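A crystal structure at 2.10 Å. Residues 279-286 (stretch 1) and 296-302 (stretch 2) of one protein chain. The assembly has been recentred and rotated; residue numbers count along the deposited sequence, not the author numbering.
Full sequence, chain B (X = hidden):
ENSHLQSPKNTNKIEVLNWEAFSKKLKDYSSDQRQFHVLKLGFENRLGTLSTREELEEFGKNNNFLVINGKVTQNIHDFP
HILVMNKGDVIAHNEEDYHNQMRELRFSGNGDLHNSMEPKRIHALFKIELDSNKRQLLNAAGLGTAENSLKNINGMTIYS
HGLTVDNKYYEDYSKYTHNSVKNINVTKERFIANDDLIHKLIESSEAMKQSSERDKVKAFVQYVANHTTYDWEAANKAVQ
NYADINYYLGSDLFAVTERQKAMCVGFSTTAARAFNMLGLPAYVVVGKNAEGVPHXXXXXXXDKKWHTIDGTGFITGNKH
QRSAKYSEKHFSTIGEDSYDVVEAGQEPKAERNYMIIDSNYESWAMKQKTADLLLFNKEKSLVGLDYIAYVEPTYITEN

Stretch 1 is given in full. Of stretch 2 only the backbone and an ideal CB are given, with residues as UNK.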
ATOM      1  N   GLY B 279      16.461   6.053  32.831  1.00 41.03           N
ATOM      2  CA  GLY B 279      16.093   5.606  34.161  1.00 43.75           C
ATOM      3  C   GLY B 279      14.802   6.233  34.651  1.00 47.71           C
ATOM      4  O   GLY B 279      14.531   6.247  35.846  1.00 47.14           O
ATOM      5  N   LEU B 280      13.994   6.750  33.732  1.00 35.50           N
ATOM      6  CA  LEU B 280      12.749   7.388  34.117  1.00 35.15           C
ATOM      7  C   LEU B 280      11.557   6.580  33.591  1.00 38.84           C
ATOM      8  O   LEU B 280      11.133   6.777  32.445  1.00 32.97           O
ATOM      9  CB  LEU B 280      12.705   8.820  33.584  1.00 40.16           C
ATOM     10  CG  LEU B 280      13.344   9.989  34.344  1.00 48.45           C
ATOM     11  CD1 LEU B 280      14.140   9.529  35.549  1.00 39.53           C
ATOM     12  CD2 LEU B 280      14.206  10.824  33.388  1.00 49.53           C
ATOM     13  N   PRO B 281      11.028   5.651  34.415  1.00 40.59           N
ATOM     14  CA  PRO B 281       9.915   4.774  34.009  1.00 39.01           C
ATOM     15  C   PRO B 281       8.838   5.513  33.227  1.00 43.09           C
ATOM     16  O   PRO B 281       8.266   6.480  33.745  1.00 38.40           O
ATOM     17  CB  PRO B 281       9.370   4.271  35.342  1.00 38.41           C
ATOM     18  CG  PRO B 281      10.626   4.175  36.207  1.00 36.33           C
ATOM     19  CD  PRO B 281      11.465   5.378  35.798  1.00 39.65           C
ATOM     20  N   ALA B 282       8.587   5.075  31.992  1.00 43.45           N
ATOM     21  CA  ALA B 282       7.679   5.791  31.106  1.00 38.78           C
ATOM     22  C   ALA B 282       6.847   4.864  30.218  1.00 44.09           C
ATOM     23  O   ALA B 282       7.262   3.754  29.883  1.00 29.74           O
ATOM     24  CB  ALA B 282       8.466   6.776  30.240  1.00 30.07           C
ATOM     25  N   TYR B 283       5.657   5.318  29.854  1.00 29.01           N
ATOM     26  CA  TYR B 283       4.883   4.613  28.837  1.00 36.99           C
ATOM     27  C   TYR B 283       4.016   5.628  28.115  1.00 35.23           C
ATOM     28  O   TYR B 283       3.897   6.784  28.548  1.00 28.04           O
ATOM     29  CB  TYR B 283       4.044   3.453  29.441  1.00 28.57           C
ATOM     30  CG  TYR B 283       2.869   3.831  30.350  1.00 30.46           C
ATOM     31  CD1 TYR B 283       1.556   3.539  29.973  1.00 31.16           C
ATOM     32  CD2 TYR B 283       3.070   4.444  31.588  1.00 29.86           C
ATOM     33  CE1 TYR B 283       0.475   3.848  30.790  1.00 28.90           C
ATOM     34  CE2 TYR B 283       1.989   4.768  32.415  1.00 30.26           C
ATOM     35  CZ  TYR B 283       0.693   4.474  32.000  1.00 37.08           C
ATOM     36  OH  TYR B 283      -0.395   4.781  32.789  1.00 30.20           O
ATOM     37  N   VAL B 284       3.430   5.199  27.006  1.00 28.73           N
ATOM     38  CA  VAL B 284       2.620   6.078  26.175  1.00 30.70           C
ATOM     39  C   VAL B 284       1.140   5.969  26.534  1.00 27.23           C
ATOM     40  O   VAL B 284       0.592   4.873  26.648  1.00 26.29           O
ATOM     41  CB  VAL B 284       2.809   5.742  24.674  1.00 24.56           C
ATOM     42  CG1 VAL B 284       1.933   6.616  23.819  1.00 23.76           C
ATOM     43  CG2 VAL B 284       4.258   5.910  24.274  1.00 29.34           C
ATOM     44  N   VAL B 285       0.484   7.108  26.684  1.00 28.59           N
ATOM     45  CA  VAL B 285      -0.947   7.110  26.942  1.00 25.47           C
ATOM     46  C   VAL B 285      -1.716   7.948  25.931  1.00 24.65           C
ATOM     47  O   VAL B 285      -1.146   8.813  25.252  1.00 27.65           O
ATOM     48  CB  VAL B 285      -1.258   7.640  28.356  1.00 32.44           C
ATOM     49  CG1 VAL B 285      -0.771   6.648  29.435  1.00 27.32           C
ATOM     50  CG2 VAL B 285      -0.645   9.019  28.556  1.00 26.50           C
ATOM     51  N   VAL B 286      -3.020   7.698  25.852  1.00 24.57           N
ATOM     52  CA  VAL B 286      -3.902   8.446  24.978  1.00 23.93           C
ATOM     53  C   VAL B 286      -5.115   8.954  25.738  1.00 27.44           C
ATOM     54  O   VAL B 286      -5.523   8.378  26.748  1.00 30.71           O
ATOM     55  CB  VAL B 286      -4.392   7.602  23.791  1.00 28.41           C
ATOM     56  CG1 VAL B 286      -3.217   7.156  22.936  1.00 28.61           C
ATOM     57  CG2 VAL B 286      -5.195   6.402  24.294  1.00 33.83           C
ATOM     58  N   UNK B 296      -2.191  12.238  22.506  1.00 25.97           N
ATOM     59  CA  UNK B 296      -1.308  11.266  23.153  1.00 22.79           C
ATOM     60  C   UNK B 296      -0.161  11.960  23.860  1.00 23.36           C
ATOM     61  O   UNK B 296       0.331  12.994  23.398  1.00 23.18           O
ATOM     62  CB  UNK B 296      -0.763  10.268  22.129  1.00 22.79           C
ATOM     63  N   UNK B 297       0.250  11.398  24.993  1.00 24.12           N
ATOM     64  CA  UNK B 297       1.310  11.977  25.810  1.00 24.83           C
ATOM     65  C   UNK B 297       2.134  10.844  26.422  1.00 32.84           C
ATOM     66  O   UNK B 297       1.756   9.680  26.298  1.00 26.56           O
ATOM     67  CB  UNK B 297       0.733  12.885  26.898  1.00 24.83           C
ATOM     68  N   UNK B 298       3.239  11.166  27.095  1.00 26.06           N
ATOM     69  CA  UNK B 298       3.919  10.145  27.887  1.00 26.77           C
ATOM     70  C   UNK B 298       3.565  10.304  29.357  1.00 35.05           C
ATOM     71  O   UNK B 298       3.277  11.407  29.819  1.00 32.83           O
ATOM     72  CB  UNK B 298       5.434  10.224  27.691  1.00 26.77           C
ATOM     73  N   UNK B 299       3.567   9.187  30.072  1.00 32.25           N
ATOM     74  CA  UNK B 299       3.579   9.192  31.522  1.00 29.46           C
ATOM     75  C   UNK B 299       4.969   8.794  31.937  1.00 30.17           C
ATOM     76  O   UNK B 299       5.506   7.815  31.406  1.00 29.95           O
ATOM     77  CB  UNK B 299       2.521   8.259  32.115  1.00 29.46           C
ATOM     78  N   UNK B 300       5.566   9.582  32.833  1.00 31.05           N
ATOM     79  CA  UNK B 300       6.956   9.401  33.251  1.00 31.85           C
ATOM     80  C   UNK B 300       7.052   9.451  34.762  1.00 35.37           C
ATOM     81  O   UNK B 300       6.393  10.270  35.396  1.00 34.42           O
ATOM     82  CB  UNK B 300       7.860  10.465  32.625  1.00 31.85           C
ATOM     83  N   UNK B 301       7.878   8.595  35.341  1.00 34.00           N
ATOM     84  CA  UNK B 301       8.044   8.606  36.788  1.00 39.76           C
ATOM     85  C   UNK B 301       9.271   9.411  37.188  1.00 36.19           C
ATOM     86  O   UNK B 301      10.378   9.097  36.780  1.00 40.03           O
ATOM     87  CB  UNK B 301       8.151   7.177  37.325  1.00 39.76           C
ATOM     88  N   UNK B 302       9.073  10.452  37.981  1.00 37.50           N
ATOM     89  CA  UNK B 302      10.207  11.148  38.581  1.00 40.71           C
ATOM     90  C   UNK B 302       9.755  11.918  39.802  1.00 44.94           C
ATOM     91  O   UNK B 302       8.559  12.224  39.958  1.00 46.52           O
ATOM     92  CB  UNK B 302      10.868  12.089  37.572  1.00 40.71           C
TER

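The two strands run antiparallel, and backbone hydrogen bonds fix their register.

At position 296 the backbone is extended, and CA-to-CB points to the face of the sheet that carries A282, V284 and V286. The ideal CB lies 3.5 Å from V285 O and 4.0 Å from V286 CG1, so a small or medium apolar group would suit. The residue is A296; its CB packs 4.0 Å from V286 CG1, and its CA makes a CA-H...O contact with V285 O at 3.2 Å.

Position 297 turns to the other face, shared with Y283 and V285. It pairs with V285 in both directions: 297 N to V285 O and V285 N to 297 O, each 2.9 Å. The ideal CB is 4.4 Å from V285 CG2, and a beta-branched residue, valine, isoleucine or threonine, would fit the extended strand. It is T297, chi1 p, which sets OG1 3.2 Å from V285 CG2. The V285 methyl offers no hydrogen bond, and OG1 has no partner in the model.

Position 298 returns to the face of A282 and V284. Its ideal CB is 3.9 Å from Y283 O and 5.3 Å from A282 CB, so stretch 1 leaves several apolar sizes possible. A298 is found, whose methyl adds little contact of its own.

Position 299 faces the Y283 side. Hydrogen bonds join 299 N to Y283 O and Y283 N to 299 O, both 2.9 Å. The ideal CB is 3.5 Å from Y283 CE2 and 4.5 Å from V285 CG1, which favours a side chain whose first carbons are apolar; stretch 1 places no charge here to select its end. R299 meets this with its aliphatic portion: CB lies against the Y283 ring and CG is 3.9 Å from V285 CG1, while the guanidinium leads away to partners elsewhere in the structure.

Position 300 points to the face of A282 and V284; its ideal CB is 4.4 Å from A282 CB, and L280 also lies nearby. Valine, isoleucine or leucine would be plausible. V300, chi1 t, places CG1 3.7 Å from L280 CB and 4.1 Å from A282 CB, bridging the two.

Position 301 points toward stretch 1, and its N donates to P281 O at 2.7 Å. An apolar or aromatic residue could lie beside the proline. Y301 does so, with CB 3.7 Å from P281 CB, before its ring leads away.

Position 302 points sideways, its ideal CB 4.6 Å from L280 CG; many side chains would be tolerated. Y302 directs its ring away.

Stretch 2, residues 296-302: ATARVYY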
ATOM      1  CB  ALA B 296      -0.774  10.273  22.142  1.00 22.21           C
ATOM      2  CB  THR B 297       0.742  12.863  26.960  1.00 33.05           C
ATOM      3  OG1 THR B 297      -0.098  12.064  27.806  1.00 26.01           O
ATOM      4  CG2 THR B 297      -0.069  14.044  26.419  1.00 27.22           C
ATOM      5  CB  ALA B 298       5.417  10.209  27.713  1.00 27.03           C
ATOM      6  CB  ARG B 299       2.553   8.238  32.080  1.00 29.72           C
ATOM      7  CG  ARG B 299       1.154   8.782  32.024  1.00 37.79           C
ATOM      8  CD  ARG B 299       0.535   8.712  33.395  1.00 45.58           C
ATOM      9  NE  ARG B 299       0.288  10.028  33.939  1.00 48.70           N
ATOM     10  CZ  ARG B 299       0.016  10.278  35.211  1.00 38.75           C
ATOM     11  NH1 ARG B 299      -0.194  11.525  35.580  1.00 31.99           N
ATOM     12  NH2 ARG B 299      -0.039   9.297  36.107  1.00 39.68           N
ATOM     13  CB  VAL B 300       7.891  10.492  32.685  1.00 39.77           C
ATOM     14  CG1 VAL B 300       9.322   9.981  32.613  1.00 32.21           C
ATOM     15  CG2 VAL B 300       7.433  10.939  31.321  1.00 44.82           C
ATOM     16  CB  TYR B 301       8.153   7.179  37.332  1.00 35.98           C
ATOM     17  CG  TYR B 301       8.231   7.115  38.843  1.00 37.42           C
ATOM     18  CD1 TYR B 301       7.082   7.219  39.619  1.00 37.70           C
ATOM     19  CD2 TYR B 301       9.444   6.951  39.490  1.00 39.96           C
ATOM     20  CE1 TYR B 301       7.141   7.162  41.006  1.00 43.52           C
ATOM     21  CE2 TYR B 301       9.517   6.893  40.887  1.00 41.64           C
ATOM     22  CZ  TYR B 301       8.359   6.997  41.635  1.00 43.06           C
ATOM     23  OH  TYR B 301       8.409   6.937  43.011  1.00 41.60           O
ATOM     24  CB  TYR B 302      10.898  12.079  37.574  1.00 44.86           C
ATOM     25  CG  TYR B 302      10.011  13.145  36.947  1.00 44.86           C
ATOM     26  CD1 TYR B 302       9.390  12.929  35.713  1.00 37.76           C
ATOM     27  CD2 TYR B 302       9.812  14.370  37.576  1.00 46.91           C
ATOM     28  CE1 TYR B 302       8.581  13.904  35.138  1.00 34.26           C
ATOM     29  CE2 TYR B 302       9.013  15.351  37.006  1.00 48.49           C
ATOM     30  CZ  TYR B 302       8.398  15.113  35.790  1.00 45.06           C
ATOM     31  OH  TYR B 302       7.603  16.090  35.233  1.00 34.22           O
TER
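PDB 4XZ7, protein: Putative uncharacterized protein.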